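Local coordinates for protein 3'3'-cGAMP-specific phosphodiesterase 3 (Vibrio cholerae O1 biovar El Tor str. N16961, PDB 5Z7C) that belongs to the HD-domain phosphodiesterases and is built as a largely helical chain with one partial and one fuller HD-type family region, at residues R310-S315 with D444-A449; R323-L328 with R405-A410. The protein carries 2 engineered substitutions. All coordinates share one frame; numbering follows the deposited sequence.

Contacts 1 and 2 both hold helices of the second HD region together, with their centres about 12 Å apart. Contact 2 is the interior one: helices 316-328 and 397-416 meet through three buried residues, its centre about 17 Å from the centre of the chain. Contact 1 lies further out, its centre about 29 Å from that point, and is partly buried; there the turn after helix 297-311 touches the start of helix 446-456. Chemistry follows position. In contact 2 an isoleucine meets two alanines, whereas in contact 1 a leucine lies against a backbone carbonyl, a glutamate stem and a cysteine sulfur. Helix 397-416 joins the two, since Ile406 and Thr409 pack on residues of contact 1.

Contact 1. Residues R310-S315 with D444-A449; sequences RQLAIS and DPECFA
The peptide carbonyl of Glu446 meets a methyl of Leu312: CD2 of Leu312 lies 3.8 Å from O of Glu446, beyond the oxygen and well out of the carbonyl plane. The same methyl also meets the aliphatic stem of the glutamate, CD2 of Leu312 to CG of Glu446 being 4.1 Å. Glu446 offers this stem to the leucine because its CG stands anti to the backbone N (chi1 -177°) and the chain stays extended beyond, while its carboxylate reaches past. The other branch, CD1 of Leu312, approaches SG of Cys447 at 4.4 Å, although the cysteine's first side-chain bond points away from the leucine. Both segments are helix ends. Ala313, with positive phi, closes helix 297-311 in a Schellman motif, and its N bonds to O of Arg310 at 3.1 Å. On the other segment, OD2 of Asp444 receives weak hydrogen bonds from N of Glu446 (3.3 Å) and from N of Cys447 (3.4 Å). Farther along helix 446-456, Leu312 and Gln311 touch Ala450. Helix 397-416 backs the contact, its Ile406 packing against Leu312, Ile314 and Cys447, while Phe448 turns to helix 428-437.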
loop_
_atom_site.group_PDB
_atom_site.type_symbol
_atom_site.label_atom_id
_atom_site.label_comp_id
_atom_site.label_asym_id
_atom_site.label_seq_id
_atom_site.Cartn_x
_atom_site.Cartn_y
_atom_site.Cartn_z
ATOM N N ARG A 310 20.200 -3.837 18.556
ATOM C CA ARG A 310 21.604 -3.993 18.820
ATOM C C ARG A 310 21.804 -4.270 20.282
ATOM O O ARG A 310 22.660 -5.024 20.675
ATOM C CB ARG A 310 22.356 -2.742 18.427
ATOM C CG ARG A 310 22.302 -2.419 16.969
ATOM C CD ARG A 310 23.228 -1.295 16.650
ATOM N NE ARG A 310 23.067 -0.816 15.289
ATOM C CZ ARG A 310 23.920 -0.006 14.695
ATOM N NH1 ARG A 310 24.977 0.426 15.343
ATOM N NH2 ARG A 310 23.717 0.380 13.461
ATOM N N GLN A 311 21.014 -3.611 21.094
ATOM C CA GLN A 311 21.091 -3.790 22.519
ATOM C C GLN A 311 20.728 -5.194 22.922
ATOM O O GLN A 311 21.268 -5.724 23.862
ATOM C CB GLN A 311 20.233 -2.778 23.238
ATOM C CG GLN A 311 20.898 -1.451 23.393
ATOM C CD GLN A 311 22.290 -1.552 23.937
ATOM O OE1 GLN A 311 22.485 -1.864 25.093
ATOM N NE2 GLN A 311 23.264 -1.273 23.111
ATOM N N LEU A 312 19.802 -5.796 22.202
ATOM C CA LEU A 312 19.332 -7.122 22.520
ATOM C C LEU A 312 20.209 -8.157 21.901
ATOM O O LEU A 312 19.949 -9.323 22.009
ATOM C CB LEU A 312 17.930 -7.316 22.013
ATOM C CG LEU A 312 16.927 -6.412 22.674
ATOM C CD1 LEU A 312 15.572 -6.741 22.213
ATOM C CD2 LEU A 312 17.036 -6.581 24.131
ATOM N N ALA A 313 21.251 -7.722 21.240
ATOM C CA ALA A 313 22.162 -8.647 20.627
ATOM C C ALA A 313 21.467 -9.547 19.633
ATOM O O ALA A 313 21.746 -10.722 19.550
ATOM C CB ALA A 313 22.823 -9.443 21.670
ATOM N N ILE A 314 20.557 -8.976 18.870
ATOM C CA ILE A 314 19.924 -9.681 17.786
ATOM C C ILE A 314 20.900 -9.834 16.633
ATOM O O ILE A 314 21.795 -9.036 16.461
ATOM C CB ILE A 314 18.601 -9.022 17.415
ATOM C CG1 ILE A 314 17.543 -9.477 18.390
ATOM C CG2 ILE A 314 18.148 -9.395 16.046
ATOM C CD1 ILE A 314 16.634 -8.447 18.785
ATOM N N SER A 315 20.710 -10.887 15.861
ATOM C CA SER A 315 21.626 -11.259 14.803
ATOM C C SER A 315 21.531 -10.301 13.665
ATOM O O SER A 315 20.547 -9.629 13.529
ATOM C CB SER A 315 21.269 -12.623 14.268
ATOM O OG SER A 315 20.029 -12.572 13.609
ATOM N N ASP A 444 6.594 -3.222 26.856
ATOM C CA ASP A 444 7.439 -4.323 27.148
ATOM C C ASP A 444 8.454 -3.648 27.958
ATOM O O ASP A 444 8.425 -2.450 28.081
ATOM C CB ASP A 444 8.104 -4.892 25.932
ATOM C CG ASP A 444 8.847 -6.116 26.252
ATOM O OD1 ASP A 444 8.394 -6.823 27.144
ATOM O OD2 ASP A 444 9.884 -6.377 25.658
ATOM N N PRO A 445 9.370 -4.429 28.495
ATOM C CA PRO A 445 10.411 -3.891 29.333
ATOM C C PRO A 445 11.749 -4.526 29.072
ATOM O O PRO A 445 12.690 -4.195 29.747
ATOM C CB PRO A 445 9.935 -4.285 30.707
ATOM C CG PRO A 445 9.282 -5.543 30.516
ATOM C CD PRO A 445 8.744 -5.593 29.136
ATOM N N GLU A 446 11.858 -5.423 28.113
ATOM C CA GLU A 446 13.163 -5.928 27.789
ATOM C C GLU A 446 13.647 -4.972 26.757
ATOM O O GLU A 446 14.823 -4.717 26.606
ATOM C CB GLU A 446 13.056 -7.319 27.223
ATOM C CG GLU A 446 14.371 -7.930 26.929
ATOM C CD GLU A 446 14.231 -9.318 26.418
ATOM O OE1 GLU A 446 13.090 -9.772 26.263
ATOM O OE2 GLU A 446 15.261 -9.960 26.172
ATOM N N CYS A 447 12.675 -4.421 26.068
ATOM C CA CYS A 447 12.905 -3.529 24.995
ATOM C C CYS A 447 13.073 -2.182 25.574
ATOM O O CYS A 447 13.981 -1.472 25.215
ATOM C CB CYS A 447 11.702 -3.551 24.080
ATOM S SG CYS A 447 11.592 -5.057 23.209
ATOM N N PHE A 448 12.203 -1.820 26.494
ATOM C CA PHE A 448 12.318 -0.509 27.079
ATOM C C PHE A 448 13.686 -0.287 27.644
ATOM O O PHE A 448 14.230 0.775 27.532
ATOM C CB PHE A 448 11.333 -0.296 28.185
ATOM C CG PHE A 448 11.629 0.913 28.976
ATOM C CD1 PHE A 448 11.110 2.125 28.614
ATOM C CD2 PHE A 448 12.469 0.853 30.055
ATOM C CE1 PHE A 448 11.404 3.240 29.324
ATOM C CE2 PHE A 448 12.759 1.969 30.761
ATOM C CZ PHE A 448 12.227 3.159 30.393
ATOM N N ALA A 449 14.249 -1.293 28.266
ATOM C CA ALA A 449 15.574 -1.156 28.796
ATOM C C ALA A 449 16.558 -1.010 27.686
ATOM O O ALA A 449 17.459 -0.207 27.745
ATOM C CB ALA A 449 15.905 -2.356 29.592
#

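Contact 2. Residues R323-L328 with R405-A410; sequences RRAALL and RIITTA
Ile407 pushes its terminal methyl against the methyl of Ala325 and the backbone at Ala326, with CD1 of Ile407 4.0 Å from CB of Ala325 and 4.2 Å from N of Ala326. CG1 sits beside the backbone N (chi1 -71°) and the chain then runs out straight (chi2 175°), which carries CD1 across to the facing helix. The two alanines present little more than a methyl each. CB of Ala325 points toward helix 397-416, and the small side chains let the backbones come close, with CA of Ala326 only 6.4 Å from CA of Ile407. All three residues are buried, and the side chains that meet are apolar. Within helix 397-416, O of Arg405 accepts two hydrogen bonds from Thr409, arriving on opposite faces of the carbonyl plane: from N at 3.0 Å and from OG1 at 2.8 Å. The second fixes the threonine hydroxyl back onto its own helix. Ile407 also touches His329, which follows helix 316-328 and begins the histidine-aspartate pair that gives HD proteins their name; its ND1 is hydrogen-bonded to O of Ala326. Helix 273-290 packs on Arg324 and Leu327, while helices 297-311 and 446-456 both pack on Ile406 and Thr409.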
loop_
_atom_site.group_PDB
_atom_site.type_symbol
_atom_site.label_atom_id
_atom_site.label_comp_id
_atom_site.label_asym_id
_atom_site.label_seq_id
_atom_site.Cartn_x
_atom_site.Cartn_y
_atom_site.Cartn_z
ATOM N N ARG A 323 14.490 -3.938 10.104
ATOM C CA ARG A 323 14.506 -2.658 9.462
ATOM C C ARG A 323 13.539 -2.514 8.336
ATOM O O ARG A 323 12.953 -1.496 8.186
ATOM C CB ARG A 323 15.906 -2.332 9.011
ATOM C CG ARG A 323 16.811 -2.113 10.148
ATOM C CD ARG A 323 18.116 -1.597 9.725
ATOM N NE ARG A 323 18.841 -2.559 8.933
ATOM C CZ ARG A 323 19.773 -3.370 9.403
ATOM N NH1 ARG A 323 20.093 -3.361 10.670
ATOM N NH2 ARG A 323 20.376 -4.203 8.600
ATOM N N ARG A 324 13.426 -3.511 7.494
ATOM C CA ARG A 324 12.408 -3.505 6.475
ATOM C C ARG A 324 11.042 -3.564 7.064
ATOM O O ARG A 324 10.155 -2.891 6.639
ATOM C CB ARG A 324 12.610 -4.658 5.534
ATOM C CG ARG A 324 14.020 -4.860 5.181
ATOM C CD ARG A 324 14.147 -5.738 3.993
ATOM N NE ARG A 324 15.398 -5.491 3.312
ATOM C CZ ARG A 324 16.214 -6.438 2.903
ATOM N NH1 ARG A 324 15.917 -7.691 3.114
ATOM N NH2 ARG A 324 17.328 -6.123 2.296
ATOM N N ALA A 325 10.885 -4.386 8.062
ATOM C CA ALA A 325 9.603 -4.597 8.654
ATOM C C ALA A 325 9.131 -3.302 9.216
ATOM O O ALA A 325 7.962 -3.036 9.250
ATOM C CB ALA A 325 9.704 -5.602 9.715
ATOM N N ALA A 326 10.057 -2.504 9.706
ATOM C CA ALA A 326 9.705 -1.278 10.379
ATOM C C ALA A 326 9.028 -0.318 9.461
ATOM O O ALA A 326 8.068 0.302 9.829
ATOM C CB ALA A 326 10.910 -0.659 10.955
ATOM N N LEU A 327 9.568 -0.154 8.274
ATOM C CA LEU A 327 8.907 0.610 7.258
ATOM C C LEU A 327 7.617 -0.030 6.796
ATOM O O LEU A 327 6.616 0.626 6.671
ATOM C CB LEU A 327 9.847 0.803 6.088
ATOM C CG LEU A 327 9.228 1.115 4.741
ATOM C CD1 LEU A 327 8.171 2.114 4.895
ATOM C CD2 LEU A 327 10.212 1.552 3.735
ATOM N N LEU A 328 7.636 -1.318 6.536
ATOM C CA LEU A 328 6.476 -1.961 5.971
ATOM C C LEU A 328 5.253 -1.945 6.844
ATOM O O LEU A 328 4.168 -1.809 6.345
ATOM C CB LEU A 328 6.778 -3.377 5.531
ATOM C CG LEU A 328 7.786 -3.557 4.411
ATOM C CD1 LEU A 328 7.874 -4.972 4.007
ATOM C CD2 LEU A 328 7.520 -2.691 3.253
ATOM N N ARG A 405 7.267 -6.596 19.642
ATOM C CA ARG A 405 7.630 -5.836 20.798
ATOM C C ARG A 405 8.682 -4.805 20.494
ATOM O O ARG A 405 8.569 -3.694 20.950
ATOM C CB ARG A 405 8.067 -6.758 21.920
ATOM C CG ARG A 405 6.987 -6.954 22.938
ATOM C CD ARG A 405 6.935 -8.357 23.437
ATOM N NE ARG A 405 8.257 -8.923 23.593
ATOM C CZ ARG A 405 8.540 -10.194 23.383
ATOM N NH1 ARG A 405 7.590 -11.020 23.009
ATOM N NH2 ARG A 405 9.768 -10.638 23.542
ATOM N N ILE A 406 9.705 -5.164 19.744
ATOM C CA ILE A 406 10.706 -4.187 19.447
ATOM C C ILE A 406 10.142 -3.055 18.640
ATOM O O ILE A 406 10.291 -1.922 19.002
ATOM C CB ILE A 406 11.787 -4.823 18.630
ATOM C CG1 ILE A 406 12.408 -5.950 19.419
ATOM C CG2 ILE A 406 12.856 -3.840 18.274
ATOM C CD1 ILE A 406 13.579 -6.556 18.768
ATOM N N ILE A 407 9.515 -3.364 17.533
ATOM C CA ILE A 407 9.042 -2.346 16.646
ATOM C C ILE A 407 8.027 -1.501 17.340
ATOM O O ILE A 407 7.960 -0.318 17.138
ATOM C CB ILE A 407 8.481 -2.973 15.384
ATOM C CG1 ILE A 407 9.626 -3.530 14.576
ATOM C CG2 ILE A 407 7.753 -1.982 14.542
ATOM C CD1 ILE A 407 9.209 -4.253 13.417
ATOM N N THR A 408 7.200 -2.130 18.135
ATOM C CA THR A 408 6.148 -1.419 18.819
ATOM C C THR A 408 6.717 -0.427 19.802
ATOM O O THR A 408 6.251 0.687 19.922
ATOM C CB THR A 408 5.253 -2.396 19.520
ATOM O OG1 THR A 408 6.039 -3.147 20.444
ATOM C CG2 THR A 408 4.677 -3.324 18.526
ATOM N N THR A 409 7.755 -0.846 20.494
ATOM C CA THR A 409 8.403 -0.014 21.463
ATOM C C THR A 409 8.955 1.197 20.764
ATOM O O THR A 409 8.857 2.283 21.253
ATOM C CB THR A 409 9.520 -0.794 22.131
ATOM O OG1 THR A 409 8.941 -1.764 22.996
ATOM C CG2 THR A 409 10.390 0.083 22.958
ATOM N N ALA A 410 9.536 0.998 19.606
ATOM C CA ALA A 410 10.061 2.088 18.841
ATOM C C ALA A 410 8.958 2.992 18.443
ATOM O O ALA A 410 9.101 4.173 18.424
ATOM C CB ALA A 410 10.707 1.563 17.642
#